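PDB 4DTH: VgrG protein from Vibrio cholerae, which binds ATP and magnesium through its actin cross-linking domain, a toxin module that probably uses ATP to join actin monomers covalently into oligomers. Local coordinates for residues 275-285 with 325-334. Sequence-based numbering, arbitrary orientation.
With ATP (adenosine-5'-triphosphate), chain B.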
loop_
_atom_site.group_PDB
_atom_site.type_symbol
_atom_site.label_atom_id
_atom_site.label_comp_id
_atom_site.label_asym_id
_atom_site.label_seq_id
_atom_site.Cartn_x
_atom_site.Cartn_y
_atom_site.Cartn_z
ATOM N N TRP A 275 10.597 7.263 1.043
ATOM C CA TRP A 275 9.477 8.044 1.577
ATOM C C TRP A 275 9.251 7.700 3.064
ATOM O O TRP A 275 8.828 8.573 3.825
ATOM C CB TRP A 275 8.175 7.749 0.812
ATOM C CG TRP A 275 8.083 8.429 -0.519
ATOM C CD1 TRP A 275 8.467 7.924 -1.724
ATOM C CD2 TRP A 275 7.518 9.721 -0.783
ATOM N NE1 TRP A 275 8.167 8.814 -2.728
ATOM C CE2 TRP A 275 7.627 9.946 -2.175
ATOM C CE3 TRP A 275 6.982 10.739 0.029
ATOM C CZ2 TRP A 275 7.217 11.142 -2.777
ATOM C CZ3 TRP A 275 6.548 11.914 -0.573
ATOM C CH2 TRP A 275 6.667 12.109 -1.959
ATOM N N GLU A 276 9.491 6.415 3.452
ATOM C CA GLU A 276 9.284 5.809 4.793
ATOM C C GLU A 276 7.783 5.615 5.047
ATOM O O GLU A 276 7.323 4.491 5.253
ATOM C CB GLU A 276 9.954 6.609 5.924
ATOM C CG GLU A 276 11.472 6.664 5.797
ATOM C CD GLU A 276 12.181 7.409 6.911
ATOM O OE1 GLU A 276 13.298 7.912 6.655
ATOM O OE2 GLU A 276 11.626 7.503 8.029
ATOM N N ILE A 277 7.034 6.718 5.022
ATOM C CA ILE A 277 5.580 6.760 5.096
ATOM C C ILE A 277 5.206 7.197 3.676
ATOM O O ILE A 277 5.363 8.366 3.301
ATOM C CB ILE A 277 5.056 7.704 6.211
ATOM C CG1 ILE A 277 5.526 7.199 7.598
ATOM C CG2 ILE A 277 3.526 7.801 6.149
ATOM C CD1 ILE A 277 5.310 8.159 8.795
ATOM N N LEU A 278 4.788 6.226 2.874
ATOM C CA LEU A 278 4.515 6.433 1.457
ATOM C C LEU A 278 3.077 6.866 1.147
ATOM O O LEU A 278 2.154 6.085 1.371
ATOM C CB LEU A 278 4.856 5.133 0.688
ATOM C CG LEU A 278 4.584 5.097 -0.819
ATOM C CD1 LEU A 278 5.535 6.015 -1.580
ATOM C CD2 LEU A 278 4.680 3.662 -1.353
ATOM N N PRO A 279 2.864 8.076 0.577
ATOM C CA PRO A 279 1.500 8.453 0.160
ATOM C C PRO A 279 0.960 7.442 -0.865
ATOM O O PRO A 279 1.688 7.042 -1.786
ATOM C CB PRO A 279 1.699 9.832 -0.473
ATOM C CG PRO A 279 2.968 10.365 0.188
ATOM C CD PRO A 279 3.834 9.137 0.246
ATOM N N ARG A 280 -0.272 6.963 -0.650
ATOM C CA ARG A 280 -0.886 5.962 -1.520
ATOM C C ARG A 280 -2.064 6.511 -2.300
ATOM O O ARG A 280 -2.696 5.762 -3.045
ATOM C CB ARG A 280 -1.331 4.722 -0.704
ATOM C CG ARG A 280 -0.178 3.883 -0.157
ATOM C CD ARG A 280 0.525 3.005 -1.190
ATOM N NE ARG A 280 -0.374 2.042 -1.831
ATOM C CZ ARG A 280 -0.814 2.150 -3.081
ATOM N NH1 ARG A 280 -0.449 3.177 -3.835
ATOM N NH2 ARG A 280 -1.618 1.229 -3.587
ATOM N N THR A 281 -2.380 7.799 -2.120
ATOM C CA THR A 281 -3.522 8.408 -2.799
ATOM C C THR A 281 -3.004 9.463 -3.747
ATOM O O THR A 281 -2.065 10.194 -3.416
ATOM C CB THR A 281 -4.528 8.959 -1.764
ATOM O OG1 THR A 281 -4.954 7.896 -0.911
ATOM C CG2 THR A 281 -5.768 9.628 -2.408
ATOM N N LYS A 282 -3.622 9.536 -4.936
ATOM C CA LYS A 282 -3.300 10.519 -5.972
ATOM C C LYS A 282 -3.355 11.937 -5.370
ATOM O O LYS A 282 -4.412 12.342 -4.876
ATOM C CB LYS A 282 -4.297 10.376 -7.142
ATOM C CG LYS A 282 -4.086 11.336 -8.318
ATOM C CD LYS A 282 -5.220 11.210 -9.365
ATOM C CE LYS A 282 -5.171 9.924 -10.173
ATOM N NZ LYS A 282 -6.231 9.893 -11.213
ATOM N N PRO A 283 -2.217 12.680 -5.364
ATOM C CA PRO A 283 -2.209 14.017 -4.753
ATOM C C PRO A 283 -3.297 14.975 -5.237
ATOM O O PRO A 283 -3.889 15.675 -4.417
ATOM C CB PRO A 283 -0.798 14.532 -5.075
ATOM C CG PRO A 283 0.021 13.301 -5.090
ATOM C CD PRO A 283 -0.861 12.308 -5.824
ATOM N N SER A 284 -3.599 14.970 -6.551
ATOM C CA SER A 284 -4.601 15.877 -7.128
ATOM C C SER A 284 -6.022 15.724 -6.546
ATOM O O SER A 284 -6.798 16.677 -6.619
ATOM C CB SER A 284 -4.605 15.783 -8.651
ATOM O OG SER A 284 -5.116 14.537 -9.083
ATOM N N LYS A 285 -6.338 14.570 -5.913
ATOM C CA LYS A 285 -7.656 14.337 -5.297
ATOM C C LYS A 285 -7.940 15.310 -4.146
ATOM O O LYS A 285 -9.091 15.723 -3.970
ATOM C CB LYS A 285 -7.799 12.888 -4.802
ATOM C CG LYS A 285 -7.867 11.813 -5.908
ATOM C CD LYS A 285 -9.190 11.774 -6.697
ATOM C CE LYS A 285 -10.359 11.195 -5.932
ATOM N NZ LYS A 285 -11.589 11.150 -6.762
ATOM N N GLY A 325 -2.807 14.571 -12.637
ATOM C CA GLY A 325 -3.202 13.392 -11.874
ATOM C C GLY A 325 -2.138 12.326 -11.707
ATOM O O GLY A 325 -2.465 11.154 -11.533
ATOM N N GLY A 326 -0.867 12.728 -11.724
ATOM C CA GLY A 326 0.235 11.789 -11.543
ATOM C C GLY A 326 0.230 11.178 -10.158
ATOM O O GLY A 326 -0.194 11.820 -9.195
ATOM N N GLU A 327 0.660 9.924 -10.061
ATOM C CA GLU A 327 0.693 9.194 -8.796
ATOM C C GLU A 327 2.094 9.234 -8.188
ATOM O O GLU A 327 3.087 9.282 -8.918
ATOM C CB GLU A 327 0.261 7.745 -9.026
ATOM C CG GLU A 327 -1.167 7.600 -9.538
ATOM C CD GLU A 327 -2.259 7.565 -8.487
ATOM O OE1 GLU A 327 -1.975 7.856 -7.302
ATOM O OE2 GLU A 327 -3.413 7.261 -8.857
ATOM N N VAL A 328 2.173 9.188 -6.841
ATOM C CA VAL A 328 3.450 9.181 -6.118
ATOM C C VAL A 328 4.253 7.921 -6.457
ATOM O O VAL A 328 5.451 8.026 -6.737
ATOM C CB VAL A 328 3.237 9.359 -4.583
ATOM C CG1 VAL A 328 4.507 9.042 -3.790
ATOM C CG2 VAL A 328 2.752 10.773 -4.269
ATOM N N ALA A 329 3.591 6.741 -6.451
ATOM C CA ALA A 329 4.257 5.465 -6.716
ATOM C C ALA A 329 3.288 4.433 -7.283
ATOM O O ALA A 329 2.946 3.453 -6.624
ATOM C CB ALA A 329 4.920 4.944 -5.433
ATOM N N GLY A 330 2.866 4.657 -8.522
ATOM C CA GLY A 330 1.951 3.735 -9.196
ATOM C C GLY A 330 0.510 3.860 -8.742
ATOM O O GLY A 330 0.167 4.787 -7.990
ATOM N N HIS A 331 -0.347 2.924 -9.210
ATOM C CA HIS A 331 -1.778 2.940 -8.913
ATOM C C HIS A 331 -2.100 3.261 -7.449
ATOM O O HIS A 331 -1.610 2.589 -6.551
ATOM C CB HIS A 331 -2.485 1.674 -9.419
ATOM C CG HIS A 331 -3.969 1.718 -9.236
ATOM N ND1 HIS A 331 -4.747 2.704 -9.823
ATOM C CD2 HIS A 331 -4.773 0.877 -8.549
ATOM C CE1 HIS A 331 -5.987 2.447 -9.448
ATOM N NE2 HIS A 331 -6.052 1.352 -8.686
ATOM N N GLY A 332 -2.865 4.314 -7.235
ATOM C CA GLY A 332 -3.232 4.741 -5.891
ATOM C C GLY A 332 -4.541 4.161 -5.407
ATOM O O GLY A 332 -5.261 3.522 -6.179
ATOM N N ILE A 333 -4.841 4.375 -4.121
ATOM C CA ILE A 333 -6.119 4.012 -3.499
ATOM C C ILE A 333 -6.839 5.362 -3.469
ATOM O O ILE A 333 -6.581 6.197 -2.590
ATOM C CB ILE A 333 -5.943 3.357 -2.104
ATOM C CG1 ILE A 333 -5.121 2.043 -2.231
ATOM C CG2 ILE A 333 -7.326 3.086 -1.467
ATOM C CD1 ILE A 333 -4.373 1.609 -0.983
ATOM N N ASN A 334 -7.652 5.615 -4.515
ATOM C CA ASN A 334 -8.271 6.917 -4.774
ATOM C C ASN A 334 -9.762 7.026 -4.542
ATOM O O ASN A 334 -10.319 8.118 -4.681
ATOM C CB ASN A 334 -7.925 7.359 -6.206
ATOM C CG ASN A 334 -6.434 7.381 -6.462
ATOM O OD1 ASN A 334 -5.631 7.570 -5.544
ATOM N ND2 ASN A 334 -6.027 7.142 -7.703
HETATM P PG ATP B . 1.357 -1.000 -4.499
HETATM O O1G ATP B . 2.082 -0.400 -3.337
HETATM O O2G ATP B . 0.848 0.066 -5.428
HETATM O O3G ATP B . 2.225 -1.940 -5.287
HETATM P PB ATP B . -1.038 -2.600 -4.418
HETATM O O1B ATP B . -1.628 -1.922 -5.590
HETATM O O2B ATP B . -0.559 -3.967 -4.843
HETATM O O3B ATP B . 0.111 -1.806 -3.896
HETATM P PA ATP B . -3.183 -1.827 -2.740
HETATM O O1A ATP B . -3.127 -0.555 -3.491
HETATM O O2A ATP B . -4.560 -2.450 -2.986
HETATM O O3A ATP B . -2.132 -2.749 -3.255
HETATM O "O5'" ATP B . -2.949 -1.517 -1.183
HETATM C "C5'" ATP B . -3.231 -2.595 -0.276
HETATM C "C4'" ATP B . -3.127 -2.172 1.165
HETATM O "O4'" ATP B . -4.001 -1.034 1.417
HETATM C "C3'" ATP B . -3.577 -3.251 2.152
HETATM O "O3'" ATP B . -2.828 -3.226 3.365
HETATM C "C2'" ATP B . -5.035 -2.879 2.379
HETATM O "O2'" ATP B . -5.610 -3.470 3.534
HETATM C "C1'" ATP B . -4.892 -1.374 2.469
HETATM N N9 ATP B . -6.125 -0.591 2.340
HETATM C C8 ATP B . -6.997 -0.588 1.285
HETATM N N7 ATP B . -8.012 0.226 1.447
HETATM C C5 ATP B . -7.794 0.794 2.695
HETATM C C6 ATP B . -8.501 1.752 3.449
HETATM N N6 ATP B . -9.632 2.341 3.039
HETATM N N1 ATP B . -7.989 2.107 4.650
HETATM C C2 ATP B . -6.852 1.541 5.062
HETATM N N3 ATP B . -6.099 0.635 4.444
HETATM C C4 ATP B . -6.626 0.292 3.254
HETATM O O HOH W 1 7.906 7.412 -5.308
HETATM O O HOH W 2 1.898 4.848 -3.596
HETATM O O HOH W 3 -1.717 14.037 -8.633
#
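The guanidinium of Arg280 meets His331 at its edge and the γ-phosphate of ATP over one face, ATP O2G lying 3.2 Å above its plane. In that plane NH1 and NH2 both reach the carbonyl oxygen His331 O, NH1 at 3.0 Å and NH2 at a longer 3.3 Å, a fork that restricts rotation of the group. The chain of Arg280 bends at chi2 and chi3, which brings its end back to the 325-334 loop; the modelled approach of NH2 to ATP O1A is too short to be trusted in detail. This is part of the ATP pocket of the actin cross-linking domain, where the strand 277-279, paired antiparallel with strand 343-352, runs into a loop. Ile333 adds an apolar contact, its CD1 3.4 Å from ATP O5'.

The second flat group, the indole of Trp275, has Pro279 CD and Val328 CG1 over the same face, both offset toward its rim. Val328 is wedged between the indole and two prolines: CG1 stands anti to its backbone N (chi1 167°) and turns to Trp275 and Leu278, while CG2 meets Pro279 and Pro283. A water joins Trp275 NE1 to Val328 O.

Backbone and side-chain bonds tie the two segments: Ile333 N donates to Arg280 O (2.8 Å) and Thr281 OG1 donates to Ile333 O (2.9 Å). Asn334 is held at both ends of its amide: ND2 gives an in-plane bond to the syn lone pair of Glu327 OE2, and Lys282 N reaches OD1 of Asn334 at 2.9 Å, nearly straight at 176° but from above the carbonyl plane.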